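PDB 1WC2: endoglucanase from Mytilus edulis, which catalyses the endohydrolysis of 1,4-beta-D-glucosidic linkages in cellulose and related beta-glucans, is active on soluble carboxymethylcellulose, and also has expansin activity. Local coordinates for residues A[110-115]-A[123-128]; A[2-7]-A[76-81]; A[54-59]-A[97-102]; A[47-52]-A[166-171]. All blocks are in the same frame, centred on the assembly; numbering follows the deposited sequence. Where two conformers were deposited one is given.

All four contacts belong to a double-psi beta-barrel endoglucanase, but they sit at different depths. Contacts 3 and 4 are buried and share neighbouring strands: 49-53 and 94-100 run parallel, and the backbones of Ala50, Met98 and Thr100 bond between them. Contact 3 is almost wholly apolar, whereas contact 4 adds a backbone bond and a phenylalanine ring inclined over a guanidinium. Contacts 1 and 2 are only partly buried: contact 1 joins two parts of one loop through side-chain amides and an aromatic stack, contact 2 the N-terminal segment and the end of a barrel strand through a lysine and a backbone carbonyl. The two meet where Gln2 NE2 reaches Tyr127 OH and Tyr125 O.

Contact 1: A[110-115]-A[123-128]; sequences QDWCNQ and NKYGYE
The amide of Asn123 works at both ends: ND2 reaches across to Trp112 O, while OD1 gathers two N-H groups of its own chain. The bond from Tyr125 N closes an Asx turn, overlaid on a type I beta turn from Asn123 to Gly126, in the long loop between strands 102-103 and 129-134 of the double-psi barrel. Tyr125 N and the second donor, Tyr127 N, approach from opposite faces of the amide plane, each at 3.1 Å from Asn123 OD1. With chi1 at 64°, CG lies between the backbone N and the carbonyl carbon, and the amide it carries spans the space between the turn and Trp112. The bond from Asn123 ND2 to Trp112 O is short, 2.9 Å, and the acceptor lies in the amide plane; ND2 also serves Ser18 OG.

Gln115 repeats the theme, its NE2 donating to Tyr127 O at 3.0 Å from above the carbonyl plane. Asn123 N comes to the same oxygen from the other face. Alongside, Lys124 N donates to Asp111 O at 3.0 Å. Beyond it, Lys124 NZ forms a salt bridge with Asp111 OD1, though the position of this amino group is less sure.

The aromatic part is an offset stack of the Trp112 six-membered ring on Tyr125, with planes 30° apart and centroids separated by 4.6 Å. Next to Trp112 in sequence, Cys113 is disulfide-bonded to Cys103, and its side chain is about 5 Å from that of Asp132, the proton donor by similarity. Tyr125 overlaps the tryptophan with one side of its ring, CE1 lying 3.6 Å from Trp112 CH2.

Contact 2: A[2-7]-A[76-81]; sequences QKCSGN and TTTGGY
Gln2 and Lys3 run past Gly80 without pairing to it as strands do, the CA atoms of Gln2 and Gly80 being 5.2 Å apart. Segment 2-7 has no regular structure, whereas 76-81 leaves strand 72-78, turns a corner at Gly79 and goes on as the weakly bonded strand 80-81. Gly79 makes the corner with a positive phi (100°). At Gly80 a CB would point toward segment 2-7 and crowd Lys3 N, so the close passage there depends on the missing side chain.

Lys3 carries the contact. Its chain is extended through CD and then bends, chi3 71° placing CE, and the aliphatic part passes over the corner with CD 3.7 Å from Gly80 N. The amino group NZ donates to Thr78 O at 2.8 Å, close to the plane of the carbonyl. It has a second mate in Glu91, through a salt bridge. An alanine here would probably leave the carboxylate of Glu91 without its charged partner and Thr78 O without this donor.

The corner, where strand 72-78 of the double-psi barrel ends, is an ST turn: Thr78 OG1 accepts from Gly80 N at 3.0 Å. The same hydroxyl bonds to Glu149 of strand 148-155, whose carboxylate also takes the backbone N-H groups of Lys3 and Cys4, thereby tying both segments to one side chain. The other branch of the threonine, CG2, lies 4.0 Å from Cys4 SG, the sulfur that forms a disulfide with Cys16. Gln2 turns its amide to the neighbouring loop, NE2 donating to Tyr127 OH and Tyr125 O.

Contact 3: A[54-59]-A[97-102]; sequences QMYFDS and FMITNL
Gln54, the first residue of the short helix 54-57, meets Leu102 with both its backbone and its folded side chain. Leu102 CD1 sits 3.5 Å from Gln54 CA. The glutamine bends at chi2 (70°), which brings CD round to 3.7 Å from the same methyl, and OE1 touches both leucine methyls; the amide's NE2 donates to Lys62 O. Tyr56 meets a different residue: Ile99 CD1 comes to the edge of its ring, in the ring plane, 3.7 Å from Tyr56 CE2. The phenol's hydroxyl is held by Gln71.

Phe57 follows, with CG anti to the backbone N (chi1 179°), and packs against the corner at Asn101 and Leu102. Leu102 CB stands almost exactly over the centre of its ring, 3.8 Å from the Phe57 centroid and 6° off the normal, a CH-pi contact over the face. Leu102 CD1 lies beside the root of the side chain, 3.8 Å from Phe57 CB, while Asn101 O comes within 3.5 Å of Phe57 CD1. The chain leaves helical geometry at Asp58.

In the double-psi barrel, the helix follows directly on strand 49-53 and packs where strand 94-100 turns its corner at Asn101, whose side chain is about 4 Å from that of Asp24, the nucleophile by similarity. Ile99 also touches Ala52 of strand 49-53 and Ile73 of strand 72-78, and Tyr56 reaches Leu129 of strand 129-134.

Contact 4: A[47-52]-A[166-171]; sequences SFVAAA and RTPSNS
A single backbone hydrogen bond joins Phe48 and Arg166 just ahead of strand 49-53, Phe48 N donating to Arg166 O at 2.8 Å. The donor comes from well above the carbonyl plane, 53° out of it. Ser47 CB packs against the same oxygen, 3.2 Å from Arg166 O, while the serine hydroxyl bonds to Trp43 O. A second carbonyl oxygen, Phe48 O, is touched by Pro168 CD at 3.5 Å.

The flat groups of Phe48 and Arg166 also meet. Phe48 CZ stands over the centre of the Arg166 guanidinium, 3.5 Å from Arg166 CZ, the two planes being inclined by 48°. The arginine bends at chi3 (-64°), which places NE 3.5 Å from Phe48 CE1, and its CD lies over a face of the phenyl ring. Its charge is met by Asp164 through NH2, a salt bridge that probably helps to hold the guanidinium beside the ring. At the ring's edge lies Thr167 OG1, itself bonded to Thr96 O. An alanine in place of Phe48 would probably open a gap between the arginine and Phe97, whose ring also meets the phenyl group, and leave the guanidinium freer to turn.

Apolar packing continues at Pro168, whose CG approaches Val49 CG1 to 3.8 Å and also lies against Ser47 CB.

The contact thus lays a late loop of the chain, which leads into helix 170-173, over the start of strand 49-53, which lies between strands 94-100 and 129-134 in the double-psi beta-barrel typical of glycoside hydrolase family 45.

Contact 1: A[110-115]-A[123-128]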
loop_
_atom_site.group_PDB
_atom_site.type_symbol
_atom_site.label_atom_id
_atom_site.label_comp_id
_atom_site.label_asym_id
_atom_site.label_seq_id
_atom_site.Cartn_x
_atom_site.Cartn_y
_atom_site.Cartn_z
ATOM N N GLN A 110 -6.074 -1.223 -13.978
ATOM C CA GLN A 110 -5.308 -0.727 -15.115
ATOM C C GLN A 110 -4.982 0.771 -15.081
ATOM O O GLN A 110 -4.056 1.213 -15.769
ATOM C CB GLN A 110 -6.024 -1.091 -16.424
ATOM C CG GLN A 110 -7.299 -0.310 -16.751
ATOM C CD GLN A 110 -8.545 -0.786 -16.025
ATOM O OE1 GLN A 110 -8.531 -1.747 -15.265
ATOM N NE2 GLN A 110 -9.653 -0.093 -16.282
ATOM N N ASP A 111 -5.745 1.554 -14.323
ATOM C CA ASP A 111 -5.488 2.988 -14.234
ATOM C C ASP A 111 -4.510 3.354 -13.101
ATOM O O ASP A 111 -3.975 4.460 -13.104
ATOM C CB ASP A 111 -6.798 3.761 -14.026
ATOM C CG ASP A 111 -7.894 3.399 -15.042
ATOM O OD1 ASP A 111 -7.594 3.198 -16.234
ATOM O OD2 ASP A 111 -9.080 3.323 -14.680
ATOM N N TRP A 112 -4.315 2.435 -12.150
ATOM C CA TRP A 112 -3.626 2.711 -10.888
ATOM C C TRP A 112 -2.307 1.951 -10.675
ATOM O O TRP A 112 -1.399 2.468 -10.017
ATOM C CB TRP A 112 -4.544 2.395 -9.700
ATOM C CG TRP A 112 -5.812 3.205 -9.671
ATOM C CD1 TRP A 112 -7.050 2.784 -10.056
ATOM C CD2 TRP A 112 -5.978 4.564 -9.220
ATOM N NE1 TRP A 112 -7.969 3.793 -9.879
ATOM C CE2 TRP A 112 -7.343 4.892 -9.354
ATOM C CE3 TRP A 112 -5.108 5.533 -8.700
ATOM C CZ2 TRP A 112 -7.857 6.156 -9.007
ATOM C CZ3 TRP A 112 -5.618 6.774 -8.349
ATOM C CH2 TRP A 112 -6.984 7.079 -8.510
ATOM N N CYS A 113 -2.205 0.720 -11.179
ATOM C CA CYS A 113 -1.092 -0.188 -10.853
ATOM C C CYS A 113 -0.258 -0.545 -12.078
ATOM O O CYS A 113 0.486 -1.535 -12.079
ATOM C CB CYS A 113 -1.632 -1.437 -10.153
ATOM S SG CYS A 113 -2.323 -0.971 -8.541
ATOM N N ASN A 114 -0.334 0.322 -13.082
ATOM C CA ASN A 114 0.251 0.106 -14.408
ATOM C C ASN A 114 1.611 0.788 -14.639
ATOM O O ASN A 114 2.023 0.960 -15.784
ATOM C CB ASN A 114 -0.757 0.549 -15.494
ATOM C CG ASN A 114 -1.033 2.046 -15.464
ATOM O OD1 ASN A 114 -1.341 2.622 -14.400
ATOM N ND2 ASN A 114 -0.941 2.689 -16.629
ATOM N N GLN A 115 2.329 1.152 -13.579
ATOM C CA GLN A 115 3.685 1.690 -13.740
ATOM C C GLN A 115 4.543 0.679 -14.494
ATOM O O GLN A 115 4.506 -0.503 -14.204
ATOM C CB GLN A 115 4.331 1.960 -12.381
ATOM C CG GLN A 115 3.643 3.010 -11.497
ATOM C CD GLN A 115 2.438 2.510 -10.689
ATOM O OE1 GLN A 115 2.037 1.335 -10.786
ATOM N NE2 GLN A 115 1.865 3.409 -9.880
ATOM N N ASN A 123 1.443 5.701 -13.012
ATOM C CA ASN A 123 0.093 5.266 -13.359
ATOM C C ASN A 123 -0.623 6.359 -14.173
ATOM O O ASN A 123 -0.004 7.355 -14.544
ATOM C CB ASN A 123 -0.695 4.779 -12.128
ATOM C CG ASN A 123 -0.948 5.852 -11.083
ATOM O OD1 ASN A 123 -0.906 7.060 -11.364
ATOM N ND2 ASN A 123 -1.255 5.401 -9.861
ATOM N N LYS A 124 -1.909 6.188 -14.475
ATOM C CA LYS A 124 -2.595 7.141 -15.362
ATOM C C LYS A 124 -2.806 8.514 -14.719
ATOM O O LYS A 124 -3.114 9.473 -15.423
ATOM C CB LYS A 124 -3.910 6.553 -15.879
ATOM C CG LYS A 124 -3.729 5.340 -16.768
ATOM C CD LYS A 124 -4.994 4.976 -17.525
ATOM C CE LYS A 124 -4.876 3.613 -18.193
ATOM N NZ LYS A 124 -6.139 3.140 -18.817
ATOM N N TYR A 125 -2.597 8.617 -13.411
ATOM C CA TYR A 125 -2.687 9.873 -12.687
ATOM C C TYR A 125 -1.306 10.465 -12.330
ATOM O O TYR A 125 -1.232 11.501 -11.668
ATOM C CB TYR A 125 -3.556 9.676 -11.445
ATOM C CG TYR A 125 -5.012 9.397 -11.785
ATOM C CD1 TYR A 125 -5.522 8.124 -11.688
ATOM C CD2 TYR A 125 -5.873 10.414 -12.217
ATOM C CE1 TYR A 125 -6.863 7.864 -11.985
ATOM C CE2 TYR A 125 -7.222 10.156 -12.521
ATOM C CZ TYR A 125 -7.699 8.894 -12.381
ATOM O OH TYR A 125 -9.028 8.629 -12.676
ATOM N N GLY A 126 -0.224 9.801 -12.770
ATOM C CA GLY A 126 1.134 10.323 -12.668
ATOM C C GLY A 126 2.014 9.775 -11.552
ATOM O O GLY A 126 3.156 10.210 -11.431
ATOM N N TYR A 127 1.522 8.844 -10.741
ATOM C CA TYR A 127 2.241 8.418 -9.532
ATOM C C TYR A 127 3.148 7.213 -9.772
ATOM O O TYR A 127 2.720 6.228 -10.387
ATOM C CB TYR A 127 1.250 8.090 -8.406
ATOM C CG TYR A 127 0.392 9.274 -8.012
ATOM C CD1 TYR A 127 -0.865 9.463 -8.566
ATOM C CD2 TYR A 127 0.857 10.234 -7.122
ATOM C CE1 TYR A 127 -1.644 10.577 -8.246
ATOM C CE2 TYR A 127 0.091 11.350 -6.785
ATOM C CZ TYR A 127 -1.171 11.511 -7.346
ATOM O OH TYR A 127 -1.968 12.602 -7.066
ATOM N N GLU A 128 4.388 7.280 -9.255
ATOM C CA GLU A 128 5.350 6.181 -9.451
ATOM C C GLU A 128 5.075 4.967 -8.558
ATOM O O GLU A 128 5.656 3.917 -8.821
ATOM C CB GLU A 128 6.836 6.630 -9.379
ATOM C CG GLU A 128 7.356 7.035 -8.018
ATOM C CD GLU A 128 8.853 7.388 -8.030
ATOM O OE1 GLU A 128 9.602 7.007 -8.956
ATOM O OE2 GLU A 128 9.321 8.086 -7.115
HETATM O O HOH W 1 -9.604 5.664 -12.368
#

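Contact 2: A[2-7]-A[76-81]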
loop_
_atom_site.group_PDB
_atom_site.type_symbol
_atom_site.label_atom_id
_atom_site.label_comp_id
_atom_site.label_asym_id
_atom_site.label_seq_id
_atom_site.Cartn_x
_atom_site.Cartn_y
_atom_site.Cartn_z
ATOM N N GLN A 2 -5.090 17.224 -6.913
ATOM C CA GLN A 2 -3.722 16.720 -6.843
ATOM C C GLN A 2 -2.770 17.862 -6.480
ATOM O O GLN A 2 -2.636 18.834 -7.228
ATOM C CB GLN A 2 -3.308 16.087 -8.175
ATOM C CG GLN A 2 -4.128 14.861 -8.555
ATOM C CD GLN A 2 -3.649 14.255 -9.861
ATOM O OE1 GLN A 2 -4.063 14.667 -10.944
ATOM N NE2 GLN A 2 -2.748 13.302 -9.764
ATOM N N LYS A 3 -2.115 17.744 -5.331
ATOM C CA LYS A 3 -1.105 18.718 -4.907
ATOM C C LYS A 3 0.303 18.335 -5.366
ATOM O O LYS A 3 1.187 19.195 -5.412
ATOM C CB LYS A 3 -1.137 18.900 -3.393
ATOM C CG LYS A 3 -2.466 19.473 -2.884
ATOM C CD LYS A 3 -2.544 19.578 -1.362
ATOM C CE LYS A 3 -1.646 20.678 -0.806
ATOM N NZ LYS A 3 -1.775 20.777 0.677
ATOM N N CYS A 4 0.526 17.059 -5.682
ATOM C CA CYS A 4 1.782 16.616 -6.279
ATOM C C CYS A 4 1.811 17.007 -7.754
ATOM O O CYS A 4 0.756 17.069 -8.398
ATOM C CB CYS A 4 1.932 15.105 -6.147
ATOM S SG CYS A 4 1.852 14.481 -4.451
ATOM N N SER A 5 3.010 17.260 -8.277
ATOM C CA SER A 5 3.182 17.709 -9.663
ATOM C C SER A 5 4.447 17.114 -10.258
ATOM O O SER A 5 5.326 16.631 -9.545
ATOM C CB SER A 5 3.231 19.237 -9.748
ATOM O OG SER A 5 4.308 19.753 -9.023
ATOM N N GLY A 6 4.532 17.184 -11.578
ATOM C CA GLY A 6 5.651 16.642 -12.318
ATOM C C GLY A 6 5.443 15.191 -12.717
ATOM O O GLY A 6 4.416 14.579 -12.414
ATOM N N ASN A 7 6.433 14.648 -13.414
ATOM C CA ASN A 7 6.401 13.278 -13.907
ATOM C C ASN A 7 7.678 12.562 -13.458
ATOM O O ASN A 7 8.778 12.913 -13.930
ATOM C CB ASN A 7 6.309 13.273 -15.435
ATOM C CG ASN A 7 6.355 11.876 -16.019
ATOM O OD1 ASN A 7 5.981 10.900 -15.365
ATOM N ND2 ASN A 7 6.802 11.776 -17.266
ATOM N N THR A 76 2.311 9.754 4.364
ATOM C CA THR A 76 1.943 11.051 4.928
ATOM C C THR A 76 1.005 11.761 3.957
ATOM O O THR A 76 1.318 11.890 2.772
ATOM C CB THR A 76 3.215 11.890 5.168
ATOM O OG1 THR A 76 4.065 11.203 6.099
ATOM C CG2 THR A 76 2.861 13.243 5.803
ATOM N N THR A 77 -0.147 12.234 4.436
ATOM C CA THR A 77 -1.110 12.877 3.542
ATOM C C THR A 77 -0.601 14.242 3.091
ATOM O O THR A 77 -0.003 14.993 3.874
ATOM C CB THR A 77 -2.486 13.042 4.208
ATOM O OG1 THR A 77 -2.347 13.835 5.396
ATOM C CG2 THR A 77 -3.070 11.685 4.618
ATOM N N THR A 78 -0.810 14.558 1.819
ATOM C CA THR A 78 -0.497 15.885 1.296
ATOM C C THR A 78 -1.624 16.887 1.550
ATOM O O THR A 78 -1.397 18.095 1.475
ATOM C CB THR A 78 -0.263 15.857 -0.215
ATOM O OG1 THR A 78 -1.485 15.464 -0.861
ATOM C CG2 THR A 78 0.837 14.858 -0.620
ATOM N N GLY A 79 -2.827 16.380 1.823
ATOM C CA GLY A 79 -4.043 17.172 1.824
ATOM C C GLY A 79 -4.863 17.008 0.546
ATOM O O GLY A 79 -6.036 17.403 0.515
ATOM N N GLY A 80 -4.261 16.459 -0.512
ATOM C CA GLY A 80 -4.930 16.274 -1.795
ATOM C C GLY A 80 -5.523 14.890 -2.000
ATOM O O GLY A 80 -5.485 14.032 -1.122
ATOM N N TYR A 81 -6.071 14.698 -3.193
ATOM C CA TYR A 81 -6.745 13.472 -3.600
ATOM C C TYR A 81 -7.012 13.587 -5.108
ATOM O O TYR A 81 -7.026 14.686 -5.658
ATOM C CB TYR A 81 -8.050 13.265 -2.804
ATOM C CG TYR A 81 -9.067 14.381 -2.970
ATOM C CD1 TYR A 81 -10.068 14.300 -3.943
ATOM C CD2 TYR A 81 -9.029 15.521 -2.169
ATOM C CE1 TYR A 81 -11.006 15.321 -4.110
ATOM C CE2 TYR A 81 -9.974 16.556 -2.334
ATOM C CZ TYR A 81 -10.952 16.437 -3.300
ATOM O OH TYR A 81 -11.888 17.435 -3.468
#

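Contact 3: A[54-59]-A[97-102]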
loop_
_atom_site.group_PDB
_atom_site.type_symbol
_atom_site.label_atom_id
_atom_site.label_comp_id
_atom_site.label_asym_id
_atom_site.label_seq_id
_atom_site.Cartn_x
_atom_site.Cartn_y
_atom_site.Cartn_z
ATOM N N GLN A 54 2.257 -3.636 -9.133
ATOM C CA GLN A 54 3.091 -4.763 -9.568
ATOM C C GLN A 54 4.591 -4.495 -9.581
ATOM O O GLN A 54 5.357 -5.279 -9.016
ATOM C CB GLN A 54 2.649 -5.242 -10.963
ATOM C CG GLN A 54 3.593 -6.304 -11.597
ATOM C CD GLN A 54 3.549 -7.671 -10.899
ATOM O OE1 GLN A 54 2.586 -8.429 -11.082
ATOM N NE2 GLN A 54 4.584 -7.996 -10.117
ATOM N N MET A 55 5.039 -3.454 -10.264
ATOM C CA MET A 55 6.490 -3.295 -10.415
ATOM C C MET A 55 7.194 -2.961 -9.093
ATOM O O MET A 55 8.372 -3.294 -8.920
ATOM C CB MET A 55 6.813 -2.234 -11.467
ATOM C CG MET A 55 6.754 -2.745 -12.884
ATOM S SD MET A 55 8.085 -3.922 -13.203
ATOM C CE MET A 55 9.390 -3.136 -12.996
ATOM N N TYR A 56 6.480 -2.347 -8.146
ATOM C CA TYR A 56 7.016 -2.186 -6.793
ATOM C C TYR A 56 6.968 -3.482 -5.976
ATOM O O TYR A 56 7.925 -3.822 -5.261
ATOM C CB TYR A 56 6.331 -1.036 -6.016
ATOM C CG TYR A 56 7.169 -0.669 -4.798
ATOM C CD1 TYR A 56 8.298 0.143 -4.934
ATOM C CD2 TYR A 56 6.913 -1.205 -3.533
ATOM C CE1 TYR A 56 9.129 0.426 -3.863
ATOM C CE2 TYR A 56 7.746 -0.918 -2.440
ATOM C CZ TYR A 56 8.852 -0.098 -2.622
ATOM O OH TYR A 56 9.713 0.191 -1.574
ATOM N N PHE A 57 5.878 -4.226 -6.085
ATOM C CA PHE A 57 5.789 -5.540 -5.449
ATOM C C PHE A 57 7.003 -6.409 -5.819
ATOM O O PHE A 57 7.648 -7.032 -4.957
ATOM C CB PHE A 57 4.465 -6.209 -5.865
ATOM C CG PHE A 57 4.255 -7.591 -5.282
ATOM C CD1 PHE A 57 3.745 -7.753 -4.003
ATOM C CD2 PHE A 57 4.587 -8.721 -6.012
ATOM C CE1 PHE A 57 3.561 -9.036 -3.476
ATOM C CE2 PHE A 57 4.402 -9.997 -5.487
ATOM C CZ PHE A 57 3.899 -10.157 -4.227
ATOM N N ASP A 58 7.299 -6.439 -7.112
ATOM C CA ASP A 58 8.428 -7.190 -7.649
ATOM C C ASP A 58 8.758 -6.705 -9.063
ATOM O O ASP A 58 7.936 -6.830 -9.978
ATOM C CB ASP A 58 8.132 -8.689 -7.714
ATOM C CG ASP A 58 9.389 -9.481 -7.924
ATOM O OD1 ASP A 58 9.688 -9.818 -9.103
ATOM O OD2 ASP A 58 10.133 -9.739 -6.950
ATOM N N SER A 59 9.967 -6.182 -9.251
ATOM C CA SER A 59 10.366 -5.610 -10.539
ATOM C C SER A 59 10.536 -6.675 -11.625
ATOM O O SER A 59 10.490 -6.349 -12.816
ATOM C CB SER A 59 11.661 -4.808 -10.391
ATOM O OG SER A 59 12.732 -5.671 -10.130
ATOM N N PHE A 97 1.985 1.078 6.695
ATOM C CA PHE A 97 1.318 -0.087 6.131
ATOM C C PHE A 97 2.350 -1.134 5.742
ATOM O O PHE A 97 3.344 -0.827 5.090
ATOM C CB PHE A 97 0.493 0.320 4.898
ATOM C CG PHE A 97 -0.594 1.315 5.206
ATOM C CD1 PHE A 97 -0.294 2.664 5.341
ATOM C CD2 PHE A 97 -1.909 0.908 5.383
ATOM C CE1 PHE A 97 -1.277 3.587 5.667
ATOM C CE2 PHE A 97 -2.902 1.837 5.700
ATOM C CZ PHE A 97 -2.582 3.176 5.843
ATOM N N MET A 98 2.110 -2.389 6.105
ATOM C CA MET A 98 2.933 -3.503 5.626
ATOM C C MET A 98 2.402 -4.021 4.288
ATOM O O MET A 98 1.199 -4.294 4.167
ATOM C CB MET A 98 2.942 -4.651 6.635
ATOM C CG MET A 98 3.786 -5.843 6.169
ATOM S SD MET A 98 3.859 -7.199 7.373
ATOM C CE MET A 98 5.053 -6.492 8.572
ATOM N N ILE A 99 3.293 -4.195 3.308
ATOM C CA ILE A 99 2.916 -4.817 2.040
ATOM C C ILE A 99 2.713 -6.323 2.276
ATOM O O ILE A 99 3.655 -7.037 2.632
ATOM C CB ILE A 99 3.985 -4.564 0.948
ATOM C CG1 ILE A 99 4.056 -3.065 0.612
ATOM C CG2 ILE A 99 3.695 -5.399 -0.295
ATOM C CD1 ILE A 99 5.262 -2.667 -0.244
ATOM N N THR A 100 1.476 -6.787 2.092
ATOM C CA THR A 100 1.149 -8.205 2.218
ATOM C C THR A 100 0.585 -8.795 0.932
ATOM O O THR A 100 0.302 -9.992 0.889
ATOM C CB THR A 100 0.125 -8.453 3.356
ATOM O OG1 THR A 100 -1.082 -7.726 3.059
ATOM C CG2 THR A 100 0.669 -7.995 4.715
ATOM N N ASN A 101 0.397 -7.990 -0.111
ATOM C CA ASN A 101 -0.269 -8.474 -1.310
ATOM C C ASN A 101 0.177 -7.653 -2.520
ATOM O O ASN A 101 0.896 -6.650 -2.393
ATOM C CB ASN A 101 -1.803 -8.430 -1.077
ATOM C CG ASN A 101 -2.612 -9.386 -1.977
ATOM O OD1 ASN A 101 -2.080 -10.132 -2.786
ATOM N ND2 ASN A 101 -3.921 -9.382 -1.787
ATOM N N LEU A 102 -0.243 -8.129 -3.688
ATOM C CA LEU A 102 0.027 -7.531 -4.991
ATOM C C LEU A 102 -1.232 -6.843 -5.535
ATOM O O LEU A 102 -2.329 -7.410 -5.454
ATOM C CB LEU A 102 0.432 -8.655 -5.956
ATOM C CG LEU A 102 0.399 -8.341 -7.454
ATOM C CD1 LEU A 102 1.423 -7.288 -7.834
ATOM C CD2 LEU A 102 0.605 -9.598 -8.269
#

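Contact 4: A[47-52]-A[166-171]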
loop_
_atom_site.group_PDB
_atom_site.type_symbol
_atom_site.label_atom_id
_atom_site.label_comp_id
_atom_site.label_asym_id
_atom_site.label_seq_id
_atom_site.Cartn_x
_atom_site.Cartn_y
_atom_site.Cartn_z
ATOM N N SER A 47 -5.518 -5.036 10.371
ATOM C CA SER A 47 -4.210 -4.362 10.354
ATOM C C SER A 47 -4.097 -3.317 9.250
ATOM O O SER A 47 -4.914 -3.282 8.323
ATOM C CB SER A 47 -3.105 -5.394 10.145
ATOM O OG SER A 47 -2.932 -6.181 11.310
ATOM N N PHE A 48 -3.087 -2.452 9.381
ATOM C CA PHE A 48 -2.673 -1.538 8.327
ATOM C C PHE A 48 -1.750 -2.320 7.377
ATOM O O PHE A 48 -0.534 -2.437 7.590
ATOM C CB PHE A 48 -1.987 -0.296 8.909
ATOM C CG PHE A 48 -2.936 0.693 9.580
ATOM C CD1 PHE A 48 -2.585 1.295 10.783
ATOM C CD2 PHE A 48 -4.141 1.069 8.978
ATOM C CE1 PHE A 48 -3.436 2.230 11.396
ATOM C CE2 PHE A 48 -4.983 2.003 9.594
ATOM C CZ PHE A 48 -4.616 2.588 10.795
ATOM N N VAL A 49 -2.381 -2.902 6.354
ATOM C CA VAL A 49 -1.707 -3.667 5.314
ATOM C C VAL A 49 -2.143 -3.174 3.944
ATOM O O VAL A 49 -3.184 -2.528 3.802
ATOM C CB VAL A 49 -1.947 -5.200 5.473
ATOM C CG1 VAL A 49 -1.319 -5.698 6.785
ATOM C CG2 VAL A 49 -3.435 -5.566 5.382
ATOM N N ALA A 50 -1.331 -3.502 2.944
ATOM C CA ALA A 50 -1.506 -2.966 1.602
ATOM C C ALA A 50 -1.153 -3.972 0.519
ATOM O O ALA A 50 -0.342 -4.875 0.719
ATOM C CB ALA A 50 -0.650 -1.730 1.425
ATOM N N ALA A 51 -1.756 -3.772 -0.646
ATOM C CA ALA A 51 -1.349 -4.414 -1.886
ATOM C C ALA A 51 -0.563 -3.391 -2.705
ATOM O O ALA A 51 -1.069 -2.305 -2.995
ATOM C CB ALA A 51 -2.569 -4.906 -2.660
ATOM N N ALA A 52 0.679 -3.716 -3.065
ATOM C CA ALA A 52 1.526 -2.803 -3.841
ATOM C C ALA A 52 1.391 -3.032 -5.344
ATOM O O ALA A 52 1.340 -4.172 -5.810
ATOM C CB ALA A 52 2.992 -2.968 -3.439
ATOM N N ARG A 166 -1.853 -1.766 14.977
ATOM C CA ARG A 166 -2.429 -2.176 13.697
ATOM C C ARG A 166 -1.371 -2.324 12.606
ATOM O O ARG A 166 -1.583 -3.063 11.677
ATOM C CB ARG A 166 -3.538 -1.212 13.252
ATOM C CG ARG A 166 -4.800 -1.309 14.100
ATOM C CD ARG A 166 -5.850 -0.261 13.784
ATOM N NE ARG A 166 -5.373 1.092 14.077
ATOM C CZ ARG A 166 -6.098 2.198 13.919
ATOM N NH1 ARG A 166 -7.356 2.135 13.506
ATOM N NH2 ARG A 166 -5.570 3.381 14.207
ATOM N N THR A 167 -0.248 -1.608 12.704
ATOM C CA THR A 167 0.877 -1.862 11.782
ATOM C C THR A 167 1.542 -3.163 12.220
ATOM O O THR A 167 2.051 -3.212 13.341
ATOM C CB THR A 167 1.908 -0.726 11.853
ATOM O OG1 THR A 167 1.324 0.512 11.411
ATOM C CG2 THR A 167 3.107 -0.991 10.933
ATOM N N PRO A 168 1.549 -4.216 11.405
ATOM C CA PRO A 168 2.173 -5.478 11.832
ATOM C C PRO A 168 3.667 -5.356 12.126
ATOM O O PRO A 168 4.378 -4.586 11.486
ATOM C CB PRO A 168 1.922 -6.413 10.646
ATOM C CG PRO A 168 0.732 -5.834 9.971
ATOM C CD PRO A 168 0.960 -4.349 10.059
ATOM N N SER A 169 4.129 -6.145 13.090
ATOM C CA SER A 169 5.545 -6.267 13.413
ATOM C C SER A 169 6.285 -7.202 12.452
ATOM O O SER A 169 5.681 -7.999 11.726
ATOM C CB SER A 169 5.691 -6.811 14.837
ATOM O OG SER A 169 5.202 -8.135 14.878
ATOM N N ASN A 170 7.606 -7.129 12.469
ATOM C CA ASN A 170 8.416 -8.086 11.730
ATOM C C ASN A 170 8.157 -9.536 12.167
ATOM O O ASN A 170 8.153 -10.438 11.336
ATOM C CB ASN A 170 9.902 -7.738 11.832
ATOM C CG ASN A 170 10.252 -6.434 11.111
ATOM O OD1 ASN A 170 9.787 -6.181 9.989
ATOM N ND2 ASN A 170 11.061 -5.596 11.751
ATOM N N SER A 171 7.938 -9.753 13.462
ATOM C CA SER A 171 7.580 -11.076 13.974
ATOM C C SER A 171 6.317 -11.623 13.300
ATOM O O SER A 171 6.246 -12.800 12.957
ATOM C CB SER A 171 7.365 -11.021 15.490
ATOM O OG SER A 171 6.838 -12.246 15.983
#